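Local coordinates for protein TssK C (Escherichia coli, PDB 5M2Y) that is a type VI secretion baseplate protein, present here as its C-terminal domain, and probably links the baseplate to the membrane complex, at residues Val3-Leu8 / Lys121-Ala126; Trp31-Ser36 / Leu86-Phe91. All blocks are in the same frame, centred on the assembly; numbering follows the deposited sequence.

Contact 1: Val3-Leu8 / Lys121-Ala126; sequences VVFIEL and KLELFA
Phe5 and Phe125 meet on one face of an antiparallel strand pair. The edge of the Phe5 ring points at the face of the Phe125 ring. This is a T-shaped stack, with centroids 5.5 Å apart and planes at 79°. Phe5 can be followed outward from CB. CB and CG, the latter anti to the backbone N (chi1 178°), carry the ring out to CD1, where contact begins. CD1 reaches Phe125 CE2 at 3.7 Å. CE1, the next ring atom, meets the Glu123 carboxylate carbon CD at 3.8 Å, near the ring plane. CZ, the tip, lies a little farther from the same carboxylate, whose plane is perpendicular to the ring. Val3 CG1 touches Phe125 at CD2.

The backbones pair Val4 with Ala126 through two bonds, Val4 N to Ala126 O and Ala126 N to Val4 O. A further bond runs from Ile6 N to Leu124 O at 2.8 Å. Beyond it the strands part, and a water takes over. It donates to Ile6 O at 2.6 Å and accepts from Leu124 N.

The other face is aliphatic. Ile6 and Leu124 lie side by side and point the same way, with Ile6 CG2 3.8 Å from Leu124 CD2. Ile6 CD1 rests on Ala126 CB. Leu8 CD1 packs on Leu122 CB at 3.8 Å and also on Leu124 CB. Phe30 and Leu32 of the neighbouring strand and Trp15 and Cys109 continue this apolar layer. The arrangement is an antiparallel beta pair that joins the first and last strands within the antiparallel sheet of the TssK C-terminal domain.

Contact 2: Trp31-Ser36 / Leu86-Phe91; sequences WLSVRS and LENQYF
Leu32 and Phe91 form an antiparallel hydrogen-bonded pair, and so do Val34 and Gln89. Ser33 and Tyr90 sit between them as a non-hydrogen-bonded pair. The strand axes run at 160° and approach to 4.8 Å. Four backbone bonds join the pairs; Val34 N to Gln89 O measures 2.8 Å.

Asn88 bridges two side chains of the facing strand. Its ND2 donates to Ser33 OG at 2.8 Å, with that oxygen in the amide plane. This is the well-formed bond. The poorer one runs from Arg35 NE to Asn88 OD1 at 3.2 Å, on a lone pair, though the bond is bent, 142° at the hydrogen. Asn88 ND2 also comes within 2.9 Å of Arg35 NH2. Both are donors, so the fit between the two groups is imperfect. The guanidinium and amide planes are 44° apart.

Ser33 OG also lies 3.3 Å from Tyr90 CE2. A water is hydrogen-bonded to both Ser33 OG and Tyr90 OH, and it sits at the edge of the tyrosine ring.

On the other face, Val34 CG2 meets Phe91 CD1 at 3.7 Å, the two side chains crossing at about a right angle. Leu43 and Phe47 of helix 40-50 cover this side, and the rings of Phe91 and Phe47 meet. This is a regular antiparallel beta pair, with a helix packed against one face of the sheet.

How the contacts relate
Strand 3-11, near the N terminus, supplies the first half of contact 1. Strand 28-35 follows and enters contact 2. About 50 residues later, after helix 40-50 and strand 70-75, strand 89-95 closes the loop of contact 2. The chain then passes through helix 97-106 and strand 108-112. Strand 121-128 finally closes contact 1, so contact 2 is nested inside it. The two contacts share one sheet, because strands 121-128 and 28-35 are neighbours. Probable backbone hydrogen bonds join them, from Ser33 N to Glu123 O and from Trp31 N to Phe125 O. Together they align four consecutive strands of the sheet: 3-11, 121-128, 28-35 and 89-95.

Contact 1: Val3-Leu8 / Lys121-Ala126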
ATOM      1  N   VAL A   3       9.592  -2.981  12.108  1.00 36.82           N
ATOM      2  CA  VAL A   3       9.112  -2.394  10.873  1.00 35.25           C
ATOM      3  C   VAL A   3       9.970  -2.837   9.710  1.00 36.97           C
ATOM      4  O   VAL A   3      11.200  -2.774   9.760  1.00 36.63           O
ATOM      5  CB  VAL A   3       9.024  -0.857  10.945  1.00 38.77           C
ATOM      6  CG1 VAL A   3       8.277  -0.300   9.741  1.00 37.94           C
ATOM      7  CG2 VAL A   3       8.365  -0.403  12.230  1.00 38.50           C
ATOM      8  N   VAL A   4       9.294  -3.288   8.661  1.00 32.02           N
ATOM      9  CA  VAL A   4       9.895  -3.756   7.430  1.00 31.91           C
ATOM     10  C   VAL A   4       9.475  -2.778   6.347  1.00 34.90           C
ATOM     11  O   VAL A   4       8.281  -2.656   6.058  1.00 34.70           O
ATOM     12  CB  VAL A   4       9.474  -5.218   7.094  1.00 36.38           C
ATOM     13  CG1 VAL A   4      10.112  -5.704   5.804  1.00 36.55           C
ATOM     14  CG2 VAL A   4       9.829  -6.166   8.216  1.00 36.88           C
ATOM     15  N   PHE A   5      10.459  -2.060   5.779  1.00 30.20           N
ATOM     16  CA  PHE A   5      10.234  -1.138   4.681  1.00 29.00           C
ATOM     17  C   PHE A   5      10.197  -1.995   3.411  1.00 31.52           C
ATOM     18  O   PHE A   5      11.111  -2.793   3.178  1.00 31.22           O
ATOM     19  CB  PHE A   5      11.364  -0.100   4.625  1.00 31.01           C
ATOM     20  CG  PHE A   5      11.283   0.888   3.489  1.00 32.14           C
ATOM     21  CD1 PHE A   5      10.612   2.091   3.641  1.00 34.57           C
ATOM     22  CD2 PHE A   5      11.913   0.630   2.279  1.00 34.62           C
ATOM     23  CE1 PHE A   5      10.547   3.005   2.586  1.00 35.26           C
ATOM     24  CE2 PHE A   5      11.840   1.540   1.224  1.00 37.08           C
ATOM     25  CZ  PHE A   5      11.167   2.726   1.386  1.00 34.76           C
ATOM     26  N   ILE A   6       9.124  -1.851   2.607  1.00 26.42           N
ATOM     27  CA  ILE A   6       8.973  -2.592   1.357  1.00 26.24           C
ATOM     28  C   ILE A   6       9.188  -1.607   0.244  1.00 29.39           C
ATOM     29  O   ILE A   6       8.391  -0.696   0.079  1.00 27.87           O
ATOM     30  CB  ILE A   6       7.626  -3.382   1.251  1.00 29.59           C
ATOM     31  CG1 ILE A   6       7.599  -4.530   2.255  1.00 31.06           C
ATOM     32  CG2 ILE A   6       7.402  -3.961  -0.155  1.00 29.89           C
ATOM     33  CD1 ILE A   6       6.524  -4.394   3.205  1.00 38.99           C
ATOM     34  N   GLU A   7      10.281  -1.804  -0.511  1.00 27.19           N
ATOM     35  CA  GLU A   7      10.630  -0.965  -1.643  1.00 27.07           C
ATOM     36  C   GLU A   7       9.544  -1.058  -2.704  1.00 30.12           C
ATOM     37  O   GLU A   7       9.136  -2.158  -3.064  1.00 29.13           O
ATOM     38  CB  GLU A   7      11.976  -1.395  -2.235  1.00 29.15           C
ATOM     39  N   LEU A   8       9.042   0.091  -3.152  1.00 27.42           N
ATOM     40  CA  LEU A   8       8.034   0.149  -4.204  1.00 27.01           C
ATOM     41  C   LEU A   8       8.712   0.690  -5.447  1.00 31.11           C
ATOM     42  O   LEU A   8       9.418   1.703  -5.381  1.00 32.29           O
ATOM     43  CB  LEU A   8       6.804   1.010  -3.809  1.00 26.75           C
ATOM     44  CG  LEU A   8       5.911   0.506  -2.678  1.00 31.01           C
ATOM     45  CD1 LEU A   8       4.822   1.487  -2.371  1.00 30.92           C
ATOM     46  CD2 LEU A   8       5.270  -0.863  -3.022  1.00 32.75           C
ATOM     47  N   LYS A 121       4.051  10.132  -4.425  1.00 21.31           N
ATOM     48  CA  LYS A 121       5.123   9.246  -3.994  1.00 19.95           C
ATOM     49  C   LYS A 121       4.601   8.397  -2.845  1.00 21.38           C
ATOM     50  O   LYS A 121       4.011   8.911  -1.899  1.00 20.62           O
ATOM     51  CB  LYS A 121       6.447   9.981  -3.687  1.00 23.29           C
ATOM     52  CG  LYS A 121       7.596   9.157  -3.076  1.00 36.36           C
ATOM     53  CD  LYS A 121       7.979   7.893  -3.825  1.00 45.51           C
ATOM     54  CE  LYS A 121       8.828   7.004  -2.955  1.00 54.15           C
ATOM     55  NZ  LYS A 121       8.842   5.591  -3.402  1.00 60.20           N
ATOM     56  N   LEU A 122       4.780   7.087  -2.989  1.00 17.28           N
ATOM     57  CA  LEU A 122       4.337   6.066  -2.039  1.00 16.63           C
ATOM     58  C   LEU A 122       5.495   5.326  -1.392  1.00 20.47           C
ATOM     59  O   LEU A 122       6.459   4.981  -2.062  1.00 20.68           O
ATOM     60  CB  LEU A 122       3.509   5.012  -2.776  1.00 16.87           C
ATOM     61  CG  LEU A 122       2.028   5.214  -3.028  1.00 21.96           C
ATOM     62  CD1 LEU A 122       1.678   6.513  -3.695  1.00 22.88           C
ATOM     63  CD2 LEU A 122       1.437   3.969  -3.699  1.00 23.68           C
ATOM     64  N   GLU A 123       5.339   5.000  -0.119  1.00 17.06           N
ATOM     65  CA  GLU A 123       6.266   4.150   0.615  1.00 16.55           C
ATOM     66  C   GLU A 123       5.407   3.136   1.378  1.00 20.10           C
ATOM     67  O   GLU A 123       4.357   3.513   1.902  1.00 19.62           O
ATOM     68  CB  GLU A 123       7.193   4.952   1.527  1.00 17.74           C
ATOM     69  CG  GLU A 123       8.202   5.782   0.753  1.00 24.18           C
ATOM     70  CD  GLU A 123       9.304   6.431   1.585  1.00 39.48           C
ATOM     71  OE1 GLU A 123       9.127   6.580   2.806  1.00 28.36           O
ATOM     72  OE2 GLU A 123      10.343   6.798   0.994  1.00 33.82           O
ATOM     73  N   LEU A 124       5.801   1.842   1.370  1.00 16.49           N
ATOM     74  CA  LEU A 124       5.037   0.793   2.043  1.00 16.69           C
ATOM     75  C   LEU A 124       5.864   0.239   3.184  1.00 21.42           C
ATOM     76  O   LEU A 124       7.050  -0.031   3.015  1.00 20.69           O
ATOM     77  CB  LEU A 124       4.662  -0.321   1.047  1.00 16.99           C
ATOM     78  CG  LEU A 124       3.894  -1.541   1.580  1.00 21.41           C
ATOM     79  CD1 LEU A 124       2.473  -1.180   1.990  1.00 20.82           C
ATOM     80  CD2 LEU A 124       3.856  -2.638   0.536  1.00 23.60           C
ATOM     81  N   PHE A 125       5.235   0.179   4.372  1.00 19.35           N
ATOM     82  CA  PHE A 125       5.801  -0.343   5.617  1.00 19.85           C
ATOM     83  C   PHE A 125       4.912  -1.479   6.134  1.00 23.63           C
ATOM     84  O   PHE A 125       3.689  -1.402   6.039  1.00 22.29           O
ATOM     85  CB  PHE A 125       5.817   0.745   6.706  1.00 21.42           C
ATOM     86  CG  PHE A 125       6.658   1.964   6.446  1.00 23.17           C
ATOM     87  CD1 PHE A 125       6.130   3.066   5.791  1.00 25.57           C
ATOM     88  CD2 PHE A 125       7.964   2.037   6.913  1.00 25.77           C
ATOM     89  CE1 PHE A 125       6.916   4.195   5.551  1.00 26.84           C
ATOM     90  CE2 PHE A 125       8.746   3.171   6.683  1.00 28.73           C
ATOM     91  CZ  PHE A 125       8.217   4.243   6.006  1.00 26.61           C
ATOM     92  N   ALA A 126       5.535  -2.512   6.707  1.00 21.70           N
ATOM     93  CA  ALA A 126       4.835  -3.604   7.374  1.00 22.05           C
ATOM     94  C   ALA A 126       5.315  -3.617   8.815  1.00 27.24           C
ATOM     95  O   ALA A 126       6.514  -3.455   9.077  1.00 27.59           O
ATOM     96  CB  ALA A 126       5.120  -4.939   6.709  1.00 23.24           C
TER
HETATM   97  O   HOH W   1       8.408   1.878   0.282  1.00 23.68           O

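Contact 2: Trp31-Ser36 / Leu86-Phe91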
ATOM      1  N   TRP A  31       0.994  -0.463   5.949  1.00 18.04           N
ATOM      2  CA  TRP A  31       0.656   0.956   5.877  1.00 18.51           C
ATOM      3  C   TRP A  31       1.333   1.606   4.698  1.00 20.85           C
ATOM      4  O   TRP A  31       2.479   1.291   4.376  1.00 20.18           O
ATOM      5  CB  TRP A  31       1.116   1.727   7.123  1.00 18.17           C
ATOM      6  CG  TRP A  31       0.253   1.552   8.316  1.00 20.19           C
ATOM      7  CD1 TRP A  31      -0.721   2.391   8.763  1.00 22.60           C
ATOM      8  CD2 TRP A  31       0.328   0.479   9.257  1.00 20.09           C
ATOM      9  NE1 TRP A  31      -1.283   1.896   9.913  1.00 22.50           N
ATOM     10  CE2 TRP A  31      -0.664   0.713  10.233  1.00 24.28           C
ATOM     11  CE3 TRP A  31       1.130  -0.662   9.369  1.00 22.02           C
ATOM     12  CZ2 TRP A  31      -0.882  -0.173  11.288  1.00 24.14           C
ATOM     13  CZ3 TRP A  31       0.915  -1.531  10.409  1.00 24.05           C
ATOM     14  CH2 TRP A  31      -0.057  -1.273  11.375  1.00 24.93           C
ATOM     15  N   LEU A  32       0.638   2.566   4.110  1.00 17.50           N
ATOM     16  CA  LEU A  32       1.161   3.394   3.040  1.00 16.78           C
ATOM     17  C   LEU A  32       1.444   4.797   3.571  1.00 19.94           C
ATOM     18  O   LEU A  32       0.652   5.348   4.339  1.00 19.90           O
ATOM     19  CB  LEU A  32       0.152   3.476   1.880  1.00 16.49           C
ATOM     20  CG  LEU A  32       0.007   2.255   0.977  1.00 20.17           C
ATOM     21  CD1 LEU A  32      -1.197   2.404   0.058  1.00 19.66           C
ATOM     22  CD2 LEU A  32       1.296   1.990   0.181  1.00 22.34           C
ATOM     23  N   SER A  33       2.588   5.347   3.182  1.00 16.50           N
ATOM     24  CA  SER A  33       2.973   6.725   3.508  1.00 16.00           C
ATOM     25  C   SER A  33       2.942   7.445   2.161  1.00 19.83           C
ATOM     26  O   SER A  33       3.530   6.952   1.200  1.00 20.58           O
ATOM     27  CB  SER A  33       4.358   6.778   4.143  1.00 19.50           C
ATOM     28  OG  SER A  33       4.870   8.095   4.178  1.00 25.79           O
ATOM     29  N   VAL A  34       2.145   8.513   2.062  1.00 15.77           N
ATOM     30  CA  VAL A  34       1.898   9.200   0.794  1.00 15.76           C
ATOM     31  C   VAL A  34       2.225  10.685   0.837  1.00 19.29           C
ATOM     32  O   VAL A  34       1.822  11.381   1.757  1.00 18.02           O
ATOM     33  CB  VAL A  34       0.416   8.998   0.348  1.00 19.46           C
ATOM     34  CG1 VAL A  34       0.175   9.486  -1.077  1.00 19.43           C
ATOM     35  CG2 VAL A  34      -0.032   7.547   0.513  1.00 18.94           C
ATOM     36  N   ARG A  35       2.943  11.143  -0.182  1.00 17.19           N
ATOM     37  CA  ARG A  35       3.223  12.555  -0.376  1.00 18.25           C
ATOM     38  C   ARG A  35       2.745  12.885  -1.765  1.00 22.73           C
ATOM     39  O   ARG A  35       2.808  12.057  -2.678  1.00 21.52           O
ATOM     40  CB  ARG A  35       4.688  12.935  -0.148  1.00 21.20           C
ATOM     41  CG  ARG A  35       5.698  12.154  -0.944  1.00 34.66           C
ATOM     42  CD  ARG A  35       7.097  12.398  -0.409  1.00 49.58           C
ATOM     43  NE  ARG A  35       7.312  11.762   0.891  1.00 59.83           N
ATOM     44  CZ  ARG A  35       7.791  10.530   1.049  1.00 73.17           C
ATOM     45  NH1 ARG A  35       8.101   9.794  -0.006  1.00 62.39           N
ATOM     46  NH2 ARG A  35       7.961  10.035   2.263  1.00 55.95           N
ATOM     47  N   SER A  36       2.195  14.073  -1.896  1.00 21.18           N
ATOM     48  CA  SER A  36       1.645  14.509  -3.155  1.00 22.04           C
ATOM     49  C   SER A  36       1.626  16.026  -3.283  1.00 26.49           C
ATOM     50  O   SER A  36       1.749  16.725  -2.289  1.00 25.70           O
ATOM     51  CB  SER A  36       0.238  13.959  -3.300  1.00 26.33           C
ATOM     52  OG  SER A  36      -0.105  14.071  -4.657  1.00 37.02           O
ATOM     53  N   LEU A  86       6.329  15.767   7.826  1.00 21.56           N
ATOM     54  CA  LEU A  86       5.309  16.747   8.166  1.00 20.62           C
ATOM     55  C   LEU A  86       4.169  16.770   7.149  1.00 22.77           C
ATOM     56  O   LEU A  86       3.014  16.797   7.550  1.00 21.01           O
ATOM     57  CB  LEU A  86       5.967  18.127   8.245  1.00 21.28           C
ATOM     58  CG  LEU A  86       5.096  19.305   8.637  1.00 26.31           C
ATOM     59  CD1 LEU A  86       4.751  19.270  10.124  1.00 26.99           C
ATOM     60  CD2 LEU A  86       5.782  20.621   8.318  1.00 28.32           C
ATOM     61  N   GLU A  87       4.500  16.722   5.854  1.00 19.69           N
ATOM     62  CA  GLU A  87       3.552  16.807   4.746  1.00 20.15           C
ATOM     63  C   GLU A  87       2.941  15.480   4.265  1.00 24.17           C
ATOM     64  O   GLU A  87       2.079  15.495   3.385  1.00 24.08           O
ATOM     65  CB  GLU A  87       4.209  17.534   3.573  1.00 22.27           C
ATOM     66  CG  GLU A  87       4.170  19.044   3.745  1.00 35.00           C
ATOM     67  CD  GLU A  87       5.257  19.847   3.040  1.00 62.31           C
ATOM     68  OE1 GLU A  87       5.728  19.455   1.948  1.00 60.96           O
ATOM     69  OE2 GLU A  87       5.533  20.957   3.537  1.00 60.10           O
ATOM     70  N   ASN A  88       3.379  14.353   4.824  1.00 20.58           N
ATOM     71  CA  ASN A  88       2.849  13.047   4.435  1.00 20.41           C
ATOM     72  C   ASN A  88       1.547  12.675   5.098  1.00 23.58           C
ATOM     73  O   ASN A  88       1.222  13.130   6.198  1.00 22.88           O
ATOM     74  CB  ASN A  88       3.848  11.948   4.673  1.00 22.60           C
ATOM     75  CG  ASN A  88       4.892  11.907   3.612  1.00 36.71           C
ATOM     76  OD1 ASN A  88       5.296  12.927   3.041  1.00 30.35           O
ATOM     77  ND2 ASN A  88       5.382  10.736   3.341  1.00 27.74           N
ATOM     78  N   GLN A  89       0.800  11.824   4.402  1.00 19.01           N
ATOM     79  CA  GLN A  89      -0.458  11.279   4.874  1.00 17.85           C
ATOM     80  C   GLN A  89      -0.268   9.788   4.991  1.00 19.94           C
ATOM     81  O   GLN A  89       0.359   9.184   4.121  1.00 18.98           O
ATOM     82  CB  GLN A  89      -1.573  11.598   3.888  1.00 18.86           C
ATOM     83  CG  GLN A  89      -1.947  13.078   3.857  1.00 23.29           C
ATOM     84  CD  GLN A  89      -2.557  13.600   5.136  1.00 31.01           C
ATOM     85  OE1 GLN A  89      -3.242  12.883   5.878  1.00 23.03           O
ATOM     86  NE2 GLN A  89      -2.399  14.891   5.372  1.00 27.49           N
ATOM     87  N   TYR A  90      -0.766   9.208   6.088  1.00 15.77           N
ATOM     88  CA  TYR A  90      -0.613   7.785   6.366  1.00 15.08           C
ATOM     89  C   TYR A  90      -1.921   7.046   6.264  1.00 17.56           C
ATOM     90  O   TYR A  90      -2.972   7.593   6.590  1.00 16.94           O
ATOM     91  CB  TYR A  90       0.094   7.553   7.709  1.00 16.24           C
ATOM     92  CG  TYR A  90       1.476   8.181   7.735  1.00 18.00           C
ATOM     93  CD1 TYR A  90       1.647   9.521   8.054  1.00 20.53           C
ATOM     94  CD2 TYR A  90       2.592   7.452   7.377  1.00 18.85           C
ATOM     95  CE1 TYR A  90       2.909  10.115   8.029  1.00 21.56           C
ATOM     96  CE2 TYR A  90       3.857   8.034   7.348  1.00 19.80           C
ATOM     97  CZ  TYR A  90       4.011   9.366   7.677  1.00 26.26           C
ATOM     98  OH  TYR A  90       5.257   9.951   7.639  1.00 26.80           O
ATOM     99  N   PHE A  91      -1.856   5.828   5.734  1.00 13.99           N
ATOM    100  CA  PHE A  91      -3.032   4.998   5.531  1.00 13.65           C
ATOM    101  C   PHE A  91      -2.758   3.559   5.875  1.00 18.85           C
ATOM    102  O   PHE A  91      -1.711   3.037   5.534  1.00 19.42           O
ATOM    103  CB  PHE A  91      -3.502   5.067   4.069  1.00 14.74           C
ATOM    104  CG  PHE A  91      -3.754   6.454   3.531  1.00 14.74           C
ATOM    105  CD1 PHE A  91      -2.723   7.206   2.995  1.00 16.26           C
ATOM    106  CD2 PHE A  91      -5.027   7.011   3.562  1.00 15.26           C
ATOM    107  CE1 PHE A  91      -2.955   8.508   2.533  1.00 16.60           C
ATOM    108  CE2 PHE A  91      -5.256   8.313   3.092  1.00 17.59           C
ATOM    109  CZ  PHE A  91      -4.218   9.057   2.581  1.00 15.47           C
TER
HETATM  110  O   HOH W   2       7.105   8.273   6.574  1.00 30.87           O
HETATM  111  O   HOH W   3       2.099  15.643   0.650  1.00 23.77           O
HETATM  112  O   HOH W   4       4.111  17.453  -0.388  1.00 32.80           O